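Local coordinates for protein probable N-acetyl-gamma-glutamyl-phosphate reductase, chloroplastic (Arabidopsis thaliana, PDB 1XYG) that probably catalyses the NADPH-dependent reduction of N-acetyl-L-glutamyl 5-phosphate to N-acetyl-L-glutamate semialdehyde, a step of arginine biosynthesis in the chloroplast, at residues A[180-185]-A[260-265]; A[173-178]-A[274-279]; A[144-149]-A[168-173]; A[292-297]-A[309-314]. One frame throughout, in Å; residues are numbered along the deposited sequence.

The four contacts illustrate how one helix and one sheet can organise a two-domain dehydrogenase. Contact 3 closes first along the chain and ties helix 145-153, in the NAD-binding part of the chain, to helix 163-177. Contact 2 uses the next turns of that helix, shares V173 with contact 3, and lies about 10 Å from it between centres. Its two segments bracket contact 1, about 13 Å away between centres, where the loop after helix 163-177 meets the end of strand 255-262. Contact 4 follows last, on strand 306-312 of the same mixed sheet; L276 of contact 2 touches its V310. All segments of contacts 1, 2 and 4 fall in the dimerisation part, and 1 and 4 also touch the second subunit.

Contact 1: A[180-185]-A[260-265]; sequences LIKHEN and YVEMAP
I181 and M263 form a single antiparallel beta bridge, a non-hydrogen-bonded pair with CA atoms 4.1 Å apart, where the loop after helix 163-177 passes the end of strand 255-262 in the mixed sheet. The flanking backbone groups satisfy each other: A264 N donates to L180 O at 3.0 Å, and K182 N donates to E262 O at 2.8 Å. Farther on the two chains diverge, and a water fills in for direct pairing: it accepts from E262 N at 2.6 Å and lies within donating distance of K182 O and E184 O.

Beside the bridge the side chains of K182 and E262 cross obliquely. The lysine chain is extended beyond CG, and K182 NZ makes a salt bridge of 2.7 Å with E262 OE2, approaching on the anti side and 33° out of the carboxylate plane. CD of the lysine also rests on the carboxylate, K182 CD lying 3.4 Å from E262 OE2, so the two side chains touch along more than their charged ends. N185 O and Y260 O, two acceptors facing each other, are each bonded by the guanidinium of R318, while the hydroxyl of Y260 pairs with D189 of the second subunit. On the buried side, I181 CG2 meets V261 CG2 at 4.0 Å.

Contact 2: A[173-178]-A[274-279]; sequences VPLLKA and QQLKTS
Helix-on-helix packing against the mixed sheet brings P174 and L175 of helix 163-177, and A178 just after it, against Q275, L276 and S279 of helix 269-280. The segment axes approach to 9.5 Å at an angle of 116°, a steep crossing. In the buried part L175 and L276 meet at about a right angle, L175 CD2 lying 4.0 Å from L276 CG. Toward the end of helix 163-177 the contact passes to Q275 and S279, and no hydrogen bond crosses it. Q275 has CG anti to its backbone N (chi1 -174°) and bends at chi2; its NE2 comes 3.6 Å from A178 CB, while CG lies 4.0 Å from P174 O. An alanine here would probably open a gap beside A178 CB and P174 O, which CG and the amide now adjoin. S279 OG touches P174 CB at 3.7 Å, yet its bond goes to its own helix: with S279 N it grips Q275 O, the two donors coming from opposite faces of that carbonyl. Around this crossing, L276 rests on M308 and V310 of strand 306-312, L175 and Q275 meet L180 of the following loop, and L176 packs on helix 224-236.

Contact 3: A[144-149]-A[168-173]; sequences LTEILR and IQLPLV
L144, E146 and I147 meet Q169, L170 and V173 in a buried contact between helix 145-153 and helix 163-177, whose segment axes lie 10.3 Å apart and diverge by 59°. Apolar contacts carry it. In L144, chi1 of -174° sets CG anti to the backbone N; of its two methyls, CD2 presses on Q169 CB at 3.5 Å, while CD1 sits 4.1 Å from L170 CD2. That same L170 methyl is central to the interface, for it also lies 4.3 Å from I147 CG1. I147 and V173 approach tip to tip, CD1 to CG1, at 4.2 Å.

Polar groups border this apolar patch without bonding across it. E146 touches L170 CD2 with both CB and OE1, the latter at 4.0 Å; its charge is answered by K330 in a salt bridge to OE1, and OE2 is bonded by Q338. Q169, extended beyond CG, directs its NE2 to the hydroxyl of Y142.

Within the backbones, L144, at the N-cap position, accepts from both I147 N and L148 N through its O. P171 lacks the N-H that would bond to the preceding turn, and helix 163-177 kinks there.

The pair joins two sheets. Helix 145-153 lies in the chain between strands 141-142 and 157-159 of the parallel, Rossmann-type sheet. Helix 163-177 packs on strand 255-262 of the mixed sheet through P171 and L172 on I259; it begins at C163, the probable catalytic cysteine by similarity, about 10 Å from Q169 between side chains.

Contact 4: A[292-297]-A[309-314]; sequences GVVPRT and SVFPDR
F311 reaches from its strand to the backbone of G292 and V293. CB starts the path; chi1 of -50° sets CG anti to the carbonyl carbon, and the ring beyond it lies against the loop. CD2 comes first, beside G292 CA at 4.1 Å. CE2 is next: it lies 3.6 Å from G292 O, which approaches the ring edge near its plane, and 3.8 Å from V294 CG2, the valine crossing the phenylalanine at about a right angle. At the tip, CZ comes 3.3 Å from V293 O, and P295 CD stands at the rim. G292 has a positive phi at which a CB would press on the carbonyl O of the preceding residue, a backbone shape that itself calls for glycine.

The setting is an edge region of the mixed sheet, as counted within this chain: segment 292-297 is part of the connection from strand 286-288 to its parallel neighbour 306-312, and it packs against S309 and F311 of the latter. S309 supplies the one hydrogen bond between the segments. Its OG, anti to the backbone N, donates to V293 O at 2.7 Å, tilted 18° from the carbonyl plane, while its CB packs on P295 CD at 3.7 Å. An alanine here would probably leave V293 O without its hydroxyl donor and the loop less firmly fixed to the strand. F311 also packs on V219 of the second subunit, and R296 NH2 bonds to E209 O of that same subunit.

Contact 1: A[180-185]-A[260-265]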
loop_
_atom_site.group_PDB
_atom_site.type_symbol
_atom_site.label_atom_id
_atom_site.label_comp_id
_atom_site.label_asym_id
_atom_site.label_seq_id
_atom_site.Cartn_x
_atom_site.Cartn_y
_atom_site.Cartn_z
ATOM N N LEU A 180 7.777 7.888 -38.796
ATOM C CA LEU A 180 6.586 7.038 -38.689
ATOM C C LEU A 180 5.473 7.736 -37.895
ATOM O O LEU A 180 4.314 7.328 -37.915
ATOM C CB LEU A 180 6.927 5.713 -38.033
ATOM C CG LEU A 180 7.879 4.832 -38.846
ATOM C CD1 LEU A 180 8.146 3.517 -38.111
ATOM C CD2 LEU A 180 7.279 4.534 -40.204
ATOM N N ILE A 181 5.824 8.813 -37.205
ATOM C CA ILE A 181 4.838 9.564 -36.438
ATOM C C ILE A 181 5.020 11.022 -36.651
ATOM O O ILE A 181 6.087 11.496 -36.919
ATOM C CB ILE A 181 4.919 9.262 -34.902
ATOM C CG1 ILE A 181 6.302 9.624 -34.424
ATOM C CG2 ILE A 181 4.601 7.800 -34.654
ATOM C CD1 ILE A 181 6.472 9.518 -32.933
ATOM N N LYS A 182 3.951 11.786 -36.542
ATOM C CA LYS A 182 4.019 13.298 -36.715
ATOM C C LYS A 182 4.602 13.858 -35.409
ATOM O O LYS A 182 4.559 13.192 -34.345
ATOM C CB LYS A 182 2.607 13.849 -36.941
ATOM C CG LYS A 182 1.983 13.369 -38.258
ATOM C CD LYS A 182 0.474 13.699 -38.212
ATOM C CE LYS A 182 -0.162 13.287 -39.562
ATOM N NZ LYS A 182 -1.676 13.379 -39.474
ATOM N N HIS A 183 5.219 15.029 -35.471
ATOM C CA HIS A 183 5.744 15.593 -34.215
ATOM C C HIS A 183 4.828 16.612 -33.522
ATOM O O HIS A 183 5.249 17.249 -32.569
ATOM C CB HIS A 183 7.150 16.174 -34.440
ATOM C CG HIS A 183 7.173 17.417 -35.268
ATOM N ND1 HIS A 183 7.316 17.378 -36.636
ATOM C CD2 HIS A 183 7.077 18.725 -34.932
ATOM C CE1 HIS A 183 7.304 18.609 -37.110
ATOM N NE2 HIS A 183 7.158 19.447 -36.099
ATOM N N GLU A 184 3.588 16.742 -34.000
ATOM C CA GLU A 184 2.645 17.639 -33.348
ATOM C C GLU A 184 1.678 16.829 -32.505
ATOM O O GLU A 184 1.401 15.667 -32.804
ATOM C CB GLU A 184 1.852 18.498 -34.338
ATOM C CG GLU A 184 1.748 17.963 -35.732
ATOM C CD GLU A 184 2.892 18.431 -36.601
ATOM O OE1 GLU A 184 3.021 19.651 -36.819
ATOM O OE2 GLU A 184 3.669 17.581 -37.071
ATOM N N ASN A 185 1.186 17.448 -31.443
ATOM C CA ASN A 185 0.221 16.818 -30.571
ATOM C C ASN A 185 0.630 15.489 -29.937
ATOM O O ASN A 185 -0.155 14.556 -29.850
ATOM C CB ASN A 185 -1.104 16.700 -31.312
ATOM C CG ASN A 185 -1.639 18.067 -31.715
ATOM O OD1 ASN A 185 -1.691 18.411 -32.886
ATOM N ND2 ASN A 185 -2.031 18.857 -30.728
ATOM N N TYR A 260 0.453 9.273 -26.345
ATOM C CA TYR A 260 -0.543 9.374 -27.396
ATOM C C TYR A 260 0.012 10.150 -28.579
ATOM O O TYR A 260 0.207 11.361 -28.496
ATOM C CB TYR A 260 -1.785 10.059 -26.837
ATOM C CG TYR A 260 -2.348 9.347 -25.628
ATOM C CD1 TYR A 260 -3.185 8.240 -25.769
ATOM C CD2 TYR A 260 -2.044 9.779 -24.339
ATOM C CE1 TYR A 260 -3.714 7.580 -24.640
ATOM C CE2 TYR A 260 -2.562 9.131 -23.208
ATOM C CZ TYR A 260 -3.395 8.037 -23.367
ATOM O OH TYR A 260 -3.903 7.401 -22.258
ATOM N N VAL A 261 0.263 9.444 -29.678
ATOM C CA VAL A 261 0.813 10.075 -30.868
ATOM C C VAL A 261 -0.050 9.917 -32.116
ATOM O O VAL A 261 -0.927 9.044 -32.195
ATOM C CB VAL A 261 2.220 9.514 -31.205
ATOM C CG1 VAL A 261 3.152 9.700 -30.023
ATOM C CG2 VAL A 261 2.120 8.046 -31.589
ATOM N N GLU A 262 0.231 10.769 -33.092
ATOM C CA GLU A 262 -0.455 10.756 -34.373
ATOM C C GLU A 262 0.510 10.088 -35.340
ATOM O O GLU A 262 1.658 10.520 -35.467
ATOM C CB GLU A 262 -0.725 12.181 -34.828
ATOM C CG GLU A 262 -2.043 12.359 -35.516
ATOM C CD GLU A 262 -2.310 13.806 -35.856
ATOM O OE1 GLU A 262 -2.175 14.666 -34.953
ATOM O OE2 GLU A 262 -2.656 14.077 -37.027
ATOM N N MET A 263 0.065 9.026 -36.003
ATOM C CA MET A 263 0.929 8.341 -36.949
ATOM C C MET A 263 1.002 9.151 -38.230
ATOM O O MET A 263 0.083 9.902 -38.566
ATOM C CB MET A 263 0.405 6.936 -37.240
ATOM C CG MET A 263 0.401 6.013 -36.018
ATOM S SD MET A 263 -0.106 4.296 -36.383
ATOM C CE MET A 263 -1.877 4.465 -36.345
ATOM N N ALA A 264 2.121 9.027 -38.921
ATOM C CA ALA A 264 2.285 9.744 -40.164
ATOM C C ALA A 264 1.297 9.129 -41.147
ATOM O O ALA A 264 0.761 8.037 -40.919
ATOM C CB ALA A 264 3.714 9.593 -40.686
ATOM N N PRO A 265 1.020 9.832 -42.251
ATOM C CA PRO A 265 0.086 9.329 -43.263
ATOM C C PRO A 265 0.431 7.922 -43.761
ATOM O O PRO A 265 1.593 7.629 -44.059
ATOM C CB PRO A 265 0.194 10.371 -44.377
ATOM C CG PRO A 265 0.477 11.634 -43.631
ATOM C CD PRO A 265 1.512 11.174 -42.609
HETATM O O HOH W 1 1.903 12.756 -32.813
#

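Contact 2: A[173-178]-A[274-279]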
loop_
_atom_site.group_PDB
_atom_site.type_symbol
_atom_site.label_atom_id
_atom_site.label_comp_id
_atom_site.label_asym_id
_atom_site.label_seq_id
_atom_site.Cartn_x
_atom_site.Cartn_y
_atom_site.Cartn_z
ATOM N N VAL A 173 12.147 8.339 -30.159
ATOM C CA VAL A 173 13.281 8.681 -31.013
ATOM C C VAL A 173 13.329 7.847 -32.290
ATOM O O VAL A 173 13.390 8.399 -33.385
ATOM C CB VAL A 173 14.614 8.564 -30.249
ATOM C CG1 VAL A 173 15.775 8.761 -31.202
ATOM C CG2 VAL A 173 14.655 9.609 -29.140
ATOM N N PRO A 174 13.295 6.510 -32.172
ATOM C CA PRO A 174 13.331 5.641 -33.355
ATOM C C PRO A 174 12.163 5.915 -34.310
ATOM O O PRO A 174 12.330 5.894 -35.527
ATOM C CB PRO A 174 13.242 4.241 -32.756
ATOM C CG PRO A 174 13.901 4.401 -31.442
ATOM C CD PRO A 174 13.341 5.705 -30.941
ATOM N N LEU A 175 10.981 6.162 -33.748
ATOM C CA LEU A 175 9.793 6.425 -34.558
ATOM C C LEU A 175 9.885 7.746 -35.304
ATOM O O LEU A 175 9.460 7.834 -36.455
ATOM C CB LEU A 175 8.532 6.396 -33.686
ATOM C CG LEU A 175 8.237 5.058 -32.983
ATOM C CD1 LEU A 175 6.950 5.158 -32.209
ATOM C CD2 LEU A 175 8.143 3.930 -34.000
ATOM N N LEU A 176 10.438 8.771 -34.659
ATOM C CA LEU A 176 10.593 10.078 -35.297
ATOM C C LEU A 176 11.682 10.000 -36.366
ATOM O O LEU A 176 11.545 10.568 -37.450
ATOM C CB LEU A 176 10.967 11.141 -34.257
ATOM C CG LEU A 176 9.865 11.600 -33.306
ATOM C CD1 LEU A 176 10.460 12.367 -32.126
ATOM C CD2 LEU A 176 8.882 12.465 -34.094
ATOM N N LYS A 177 12.760 9.292 -36.052
ATOM C CA LYS A 177 13.870 9.126 -36.990
ATOM C C LYS A 177 13.398 8.488 -38.285
ATOM O O LYS A 177 13.870 8.828 -39.371
ATOM C CB LYS A 177 14.953 8.233 -36.392
ATOM C CG LYS A 177 15.924 8.939 -35.536
ATOM C CD LYS A 177 16.951 8.015 -34.943
ATOM C CE LYS A 177 17.855 8.833 -34.048
ATOM N NZ LYS A 177 18.889 8.034 -33.354
ATOM N N ALA A 178 12.466 7.551 -38.158
ATOM C CA ALA A 178 11.933 6.849 -39.317
ATOM C C ALA A 178 10.703 7.541 -39.904
ATOM O O ALA A 178 10.055 7.007 -40.796
ATOM C CB ALA A 178 11.597 5.410 -38.937
ATOM N N GLN A 274 7.051 -2.746 -35.697
ATOM C CA GLN A 274 8.185 -3.324 -36.405
ATOM C C GLN A 274 9.427 -2.455 -36.250
ATOM O O GLN A 274 10.523 -2.963 -36.040
ATOM C CB GLN A 274 7.860 -3.495 -37.893
ATOM C CG GLN A 274 8.916 -4.263 -38.671
ATOM C CD GLN A 274 9.203 -5.622 -38.057
ATOM O OE1 GLN A 274 8.299 -6.445 -37.890
ATOM N NE2 GLN A 274 10.465 -5.863 -37.712
ATOM N N GLN A 275 9.257 -1.141 -36.355
ATOM C CA GLN A 275 10.397 -0.240 -36.219
ATOM C C GLN A 275 11.026 -0.376 -34.835
ATOM O O GLN A 275 12.249 -0.429 -34.696
ATOM C CB GLN A 275 9.962 1.207 -36.450
ATOM C CG GLN A 275 11.111 2.191 -36.480
ATOM C CD GLN A 275 12.232 1.722 -37.395
ATOM O OE1 GLN A 275 13.280 1.253 -36.935
ATOM N NE2 GLN A 275 12.007 1.826 -38.700
ATOM N N LEU A 276 10.182 -0.439 -33.810
ATOM C CA LEU A 276 10.667 -0.570 -32.448
ATOM C C LEU A 276 11.318 -1.930 -32.239
ATOM O O LEU A 276 12.378 -2.031 -31.612
ATOM C CB LEU A 276 9.522 -0.382 -31.455
ATOM C CG LEU A 276 9.001 1.052 -31.317
ATOM C CD1 LEU A 276 7.873 1.100 -30.282
ATOM C CD2 LEU A 276 10.144 1.971 -30.903
ATOM N N LYS A 277 10.685 -2.973 -32.771
ATOM C CA LYS A 277 11.216 -4.316 -32.620
ATOM C C LYS A 277 12.593 -4.404 -33.269
ATOM O O LYS A 277 13.515 -5.021 -32.728
ATOM C CB LYS A 277 10.269 -5.345 -33.235
ATOM C CG LYS A 277 10.579 -6.749 -32.755
ATOM C CD LYS A 277 9.536 -7.745 -33.186
ATOM C CE LYS A 277 9.576 -7.976 -34.680
ATOM N NZ LYS A 277 8.562 -8.987 -35.073
ATOM N N THR A 278 12.735 -3.767 -34.424
ATOM C CA THR A 278 14.005 -3.762 -35.139
ATOM C C THR A 278 15.070 -2.925 -34.421
ATOM O O THR A 278 16.210 -3.357 -34.262
ATOM C CB THR A 278 13.838 -3.209 -36.579
ATOM O OG1 THR A 278 13.058 -4.123 -37.357
ATOM C CG2 THR A 278 15.197 -3.018 -37.247
ATOM N N SER A 279 14.697 -1.725 -33.991
ATOM C CA SER A 279 15.637 -0.831 -33.310
ATOM C C SER A 279 16.207 -1.365 -31.995
ATOM O O SER A 279 17.320 -1.003 -31.613
ATOM C CB SER A 279 14.968 0.522 -33.033
ATOM O OG SER A 279 14.566 1.158 -34.229
#

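Contact 3: A[144-149]-A[168-173]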
loop_
_atom_site.group_PDB
_atom_site.type_symbol
_atom_site.label_atom_id
_atom_site.label_comp_id
_atom_site.label_asym_id
_atom_site.label_seq_id
_atom_site.Cartn_x
_atom_site.Cartn_y
_atom_site.Cartn_z
ATOM N N LEU A 144 21.609 8.733 -22.577
ATOM C CA LEU A 144 20.531 7.802 -22.921
ATOM C C LEU A 144 21.258 6.691 -23.686
ATOM O O LEU A 144 21.315 6.681 -24.922
ATOM C CB LEU A 144 19.471 8.493 -23.795
ATOM C CG LEU A 144 18.219 7.654 -24.104
ATOM C CD1 LEU A 144 17.619 7.114 -22.813
ATOM C CD2 LEU A 144 17.195 8.508 -24.848
ATOM N N THR A 145 21.816 5.760 -22.919
ATOM C CA THR A 145 22.625 4.665 -23.439
ATOM C C THR A 145 22.288 4.024 -24.787
ATOM O O THR A 145 23.119 4.055 -25.700
ATOM C CB THR A 145 22.776 3.554 -22.380
ATOM O OG1 THR A 145 22.846 4.149 -21.075
ATOM C CG2 THR A 145 24.074 2.779 -22.630
ATOM N N GLU A 146 21.099 3.448 -24.929
ATOM C CA GLU A 146 20.740 2.793 -26.187
ATOM C C GLU A 146 20.724 3.706 -27.409
ATOM O O GLU A 146 20.830 3.233 -28.539
ATOM C CB GLU A 146 19.380 2.095 -26.063
ATOM C CG GLU A 146 19.356 0.899 -25.124
ATOM C CD GLU A 146 19.461 1.287 -23.650
ATOM O OE1 GLU A 146 19.208 2.469 -23.309
ATOM O OE2 GLU A 146 19.778 0.404 -22.827
ATOM N N ILE A 147 20.597 5.008 -27.193
ATOM C CA ILE A 147 20.561 5.956 -28.300
ATOM C C ILE A 147 21.921 6.610 -28.606
ATOM O O ILE A 147 22.317 6.714 -29.770
ATOM C CB ILE A 147 19.533 7.091 -28.023
ATOM C CG1 ILE A 147 18.160 6.501 -27.670
ATOM C CG2 ILE A 147 19.412 7.993 -29.232
ATOM C CD1 ILE A 147 17.455 5.804 -28.805
ATOM N N LEU A 148 22.632 7.053 -27.571
ATOM C CA LEU A 148 23.921 7.723 -27.780
ATOM C C LEU A 148 25.133 6.910 -27.320
ATOM O O LEU A 148 26.186 7.468 -27.007
ATOM C CB LEU A 148 23.903 9.084 -27.072
ATOM C CG LEU A 148 22.817 10.067 -27.537
ATOM C CD1 LEU A 148 22.796 11.304 -26.658
ATOM C CD2 LEU A 148 23.082 10.457 -28.978
ATOM N N ARG A 149 24.979 5.593 -27.296
ATOM C CA ARG A 149 26.046 4.703 -26.867
ATOM C C ARG A 149 27.436 5.103 -27.378
ATOM O O ARG A 149 28.364 5.298 -26.586
ATOM C CB ARG A 149 25.751 3.272 -27.311
ATOM C CG ARG A 149 26.527 2.257 -26.500
ATOM C CD ARG A 149 26.581 0.946 -27.198
ATOM N NE ARG A 149 25.335 0.657 -27.894
ATOM C CZ ARG A 149 24.229 0.201 -27.321
ATOM N NH1 ARG A 149 24.189 -0.026 -26.014
ATOM N NH2 ARG A 149 23.171 -0.059 -28.074
ATOM N N ILE A 168 10.261 8.130 -22.292
ATOM C CA ILE A 168 9.652 8.770 -23.455
ATOM C C ILE A 168 10.509 8.732 -24.724
ATOM O O ILE A 168 10.013 8.411 -25.807
ATOM C CB ILE A 168 9.291 10.240 -23.138
ATOM C CG1 ILE A 168 8.275 10.285 -21.995
ATOM C CG2 ILE A 168 8.704 10.922 -24.372
ATOM C CD1 ILE A 168 8.122 11.656 -21.385
ATOM N N GLN A 169 11.790 9.056 -24.590
ATOM C CA GLN A 169 12.676 9.078 -25.743
ATOM C C GLN A 169 12.991 7.709 -26.330
ATOM O O GLN A 169 13.113 7.575 -27.540
ATOM C CB GLN A 169 13.975 9.811 -25.395
ATOM C CG GLN A 169 13.737 11.239 -24.977
ATOM C CD GLN A 169 15.000 11.918 -24.527
ATOM O OE1 GLN A 169 15.846 12.299 -25.348
ATOM N NE2 GLN A 169 15.152 12.063 -23.210
ATOM N N LEU A 170 13.125 6.688 -25.491
ATOM C CA LEU A 170 13.432 5.358 -26.015
ATOM C C LEU A 170 12.422 4.940 -27.096
ATOM O O LEU A 170 12.812 4.456 -28.159
ATOM C CB LEU A 170 13.482 4.327 -24.880
ATOM C CG LEU A 170 14.779 4.354 -24.064
ATOM C CD1 LEU A 170 14.689 3.371 -22.907
ATOM C CD2 LEU A 170 15.953 4.022 -24.972
ATOM N N PRO A 171 11.114 5.113 -26.835
ATOM C CA PRO A 171 10.138 4.730 -27.857
ATOM C C PRO A 171 9.999 5.732 -29.011
ATOM O O PRO A 171 9.940 5.341 -30.173
ATOM C CB PRO A 171 8.837 4.605 -27.062
ATOM C CG PRO A 171 9.030 5.582 -25.951
ATOM C CD PRO A 171 10.446 5.289 -25.534
ATOM N N LEU A 172 9.963 7.022 -28.687
ATOM C CA LEU A 172 9.766 8.050 -29.702
ATOM C C LEU A 172 10.912 8.384 -30.647
ATOM O O LEU A 172 10.672 8.692 -31.821
ATOM C CB LEU A 172 9.277 9.342 -29.043
ATOM C CG LEU A 172 7.981 9.239 -28.232
ATOM C CD1 LEU A 172 7.507 10.637 -27.860
ATOM C CD2 LEU A 172 6.911 8.500 -29.047
ATOM N N VAL A 173 12.147 8.339 -30.159
ATOM C CA VAL A 173 13.281 8.681 -31.013
ATOM C C VAL A 173 13.329 7.847 -32.290
ATOM O O VAL A 173 13.390 8.399 -33.385
ATOM C CB VAL A 173 14.614 8.564 -30.249
ATOM C CG1 VAL A 173 15.775 8.761 -31.202
ATOM C CG2 VAL A 173 14.655 9.609 -29.140
#

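Contact 4: A[292-297]-A[309-314]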
loop_
_atom_site.group_PDB
_atom_site.type_symbol
_atom_site.label_atom_id
_atom_site.label_comp_id
_atom_site.label_asym_id
_atom_site.label_seq_id
_atom_site.Cartn_x
_atom_site.Cartn_y
_atom_site.Cartn_z
ATOM N N GLY A 292 -0.474 -5.664 -28.651
ATOM C CA GLY A 292 -1.621 -5.988 -27.825
ATOM C C GLY A 292 -1.272 -6.333 -26.392
ATOM O O GLY A 292 -2.139 -6.309 -25.521
ATOM N N VAL A 293 -0.006 -6.650 -26.142
ATOM C CA VAL A 293 0.431 -7.011 -24.798
ATOM C C VAL A 293 0.686 -5.770 -23.947
ATOM O O VAL A 293 1.443 -4.877 -24.322
ATOM C CB VAL A 293 1.698 -7.880 -24.854
ATOM C CG1 VAL A 293 2.146 -8.267 -23.451
ATOM C CG2 VAL A 293 1.409 -9.112 -25.674
ATOM N N VAL A 294 0.041 -5.725 -22.790
ATOM C CA VAL A 294 0.178 -4.592 -21.898
ATOM C C VAL A 294 1.307 -4.755 -20.881
ATOM O O VAL A 294 1.313 -5.690 -20.082
ATOM C CB VAL A 294 -1.149 -4.337 -21.133
ATOM C CG1 VAL A 294 -1.007 -3.132 -20.209
ATOM C CG2 VAL A 294 -2.283 -4.121 -22.123
ATOM N N PRO A 295 2.292 -3.849 -20.913
ATOM C CA PRO A 295 3.392 -3.955 -19.948
ATOM C C PRO A 295 2.920 -3.514 -18.552
ATOM O O PRO A 295 1.912 -2.829 -18.419
ATOM C CB PRO A 295 4.462 -3.034 -20.539
ATOM C CG PRO A 295 3.673 -2.023 -21.283
ATOM C CD PRO A 295 2.568 -2.817 -21.925
ATOM N N ARG A 296 3.629 -3.941 -17.514
ATOM C CA ARG A 296 3.284 -3.587 -16.139
ATOM C C ARG A 296 4.549 -3.118 -15.434
ATOM O O ARG A 296 5.605 -3.746 -15.584
ATOM C CB ARG A 296 2.724 -4.799 -15.385
ATOM C CG ARG A 296 1.413 -5.341 -15.920
ATOM C CD ARG A 296 0.543 -5.874 -14.784
ATOM N NE ARG A 296 1.309 -6.698 -13.853
ATOM C CZ ARG A 296 0.898 -7.044 -12.634
ATOM N NH1 ARG A 296 1.671 -7.798 -11.869
ATOM N NH2 ARG A 296 -0.274 -6.631 -12.171
ATOM N N THR A 297 4.459 -2.028 -14.670
ATOM C CA THR A 297 5.637 -1.547 -13.957
ATOM C C THR A 297 6.092 -2.632 -12.977
ATOM O O THR A 297 7.278 -2.728 -12.656
ATOM C CB THR A 297 5.366 -0.221 -13.181
ATOM O OG1 THR A 297 4.406 -0.446 -12.144
ATOM C CG2 THR A 297 4.836 0.856 -14.131
ATOM N N SER A 309 5.236 -1.222 -25.449
ATOM C CA SER A 309 4.280 -1.860 -26.339
ATOM C C SER A 309 3.502 -0.791 -27.107
ATOM O O SER A 309 3.348 0.336 -26.629
ATOM C CB SER A 309 3.322 -2.734 -25.524
ATOM O OG SER A 309 2.437 -3.447 -26.367
ATOM N N VAL A 310 3.024 -1.148 -28.298
ATOM C CA VAL A 310 2.266 -0.224 -29.142
ATOM C C VAL A 310 0.835 -0.725 -29.338
ATOM O O VAL A 310 0.602 -1.922 -29.521
ATOM C CB VAL A 310 2.899 -0.079 -30.544
ATOM C CG1 VAL A 310 2.144 0.968 -31.340
ATOM C CG2 VAL A 310 4.350 0.292 -30.435
ATOM N N PHE A 311 -0.120 0.200 -29.315
ATOM C CA PHE A 311 -1.525 -0.146 -29.494
ATOM C C PHE A 311 -2.194 0.867 -30.398
ATOM O O PHE A 311 -1.757 2.015 -30.491
ATOM C CB PHE A 311 -2.293 -0.116 -28.173
ATOM C CG PHE A 311 -1.645 -0.866 -27.064
ATOM C CD1 PHE A 311 -0.525 -0.350 -26.417
ATOM C CD2 PHE A 311 -2.157 -2.094 -26.653
ATOM C CE1 PHE A 311 0.078 -1.044 -25.377
ATOM C CE2 PHE A 311 -1.561 -2.800 -25.610
ATOM C CZ PHE A 311 -0.440 -2.273 -24.971
ATOM N N PRO A 312 -3.276 0.455 -31.075
ATOM C CA PRO A 312 -3.971 1.393 -31.949
ATOM C C PRO A 312 -4.855 2.268 -31.061
ATOM O O PRO A 312 -5.336 1.824 -30.016
ATOM C CB PRO A 312 -4.788 0.474 -32.854
ATOM C CG PRO A 312 -5.190 -0.610 -31.905
ATOM C CD PRO A 312 -3.899 -0.879 -31.139
ATOM N N ASP A 313 -5.034 3.520 -31.448
ATOM C CA ASP A 313 -5.898 4.404 -30.685
ATOM C C ASP A 313 -7.270 4.274 -31.340
ATOM O O ASP A 313 -7.364 3.986 -32.534
ATOM C CB ASP A 313 -5.409 5.856 -30.773
ATOM C CG ASP A 313 -6.134 6.773 -29.802
ATOM O OD1 ASP A 313 -7.356 6.983 -29.964
ATOM O OD2 ASP A 313 -5.485 7.280 -28.862
ATOM N N ARG A 314 -8.331 4.467 -30.567
ATOM C CA ARG A 314 -9.675 4.378 -31.120
ATOM C C ARG A 314 -9.847 5.451 -32.197
ATOM O O ARG A 314 -10.559 5.257 -33.178
ATOM C CB ARG A 314 -10.708 4.569 -30.017
ATOM C CG ARG A 314 -12.131 4.689 -30.510
ATOM C CD ARG A 314 -13.094 4.720 -29.340
ATOM N NE ARG A 314 -14.473 4.906 -29.775
ATOM C CZ ARG A 314 -15.160 4.021 -30.490
ATOM N NH1 ARG A 314 -14.591 2.880 -30.859
ATOM N NH2 ARG A 314 -16.424 4.272 -30.812
#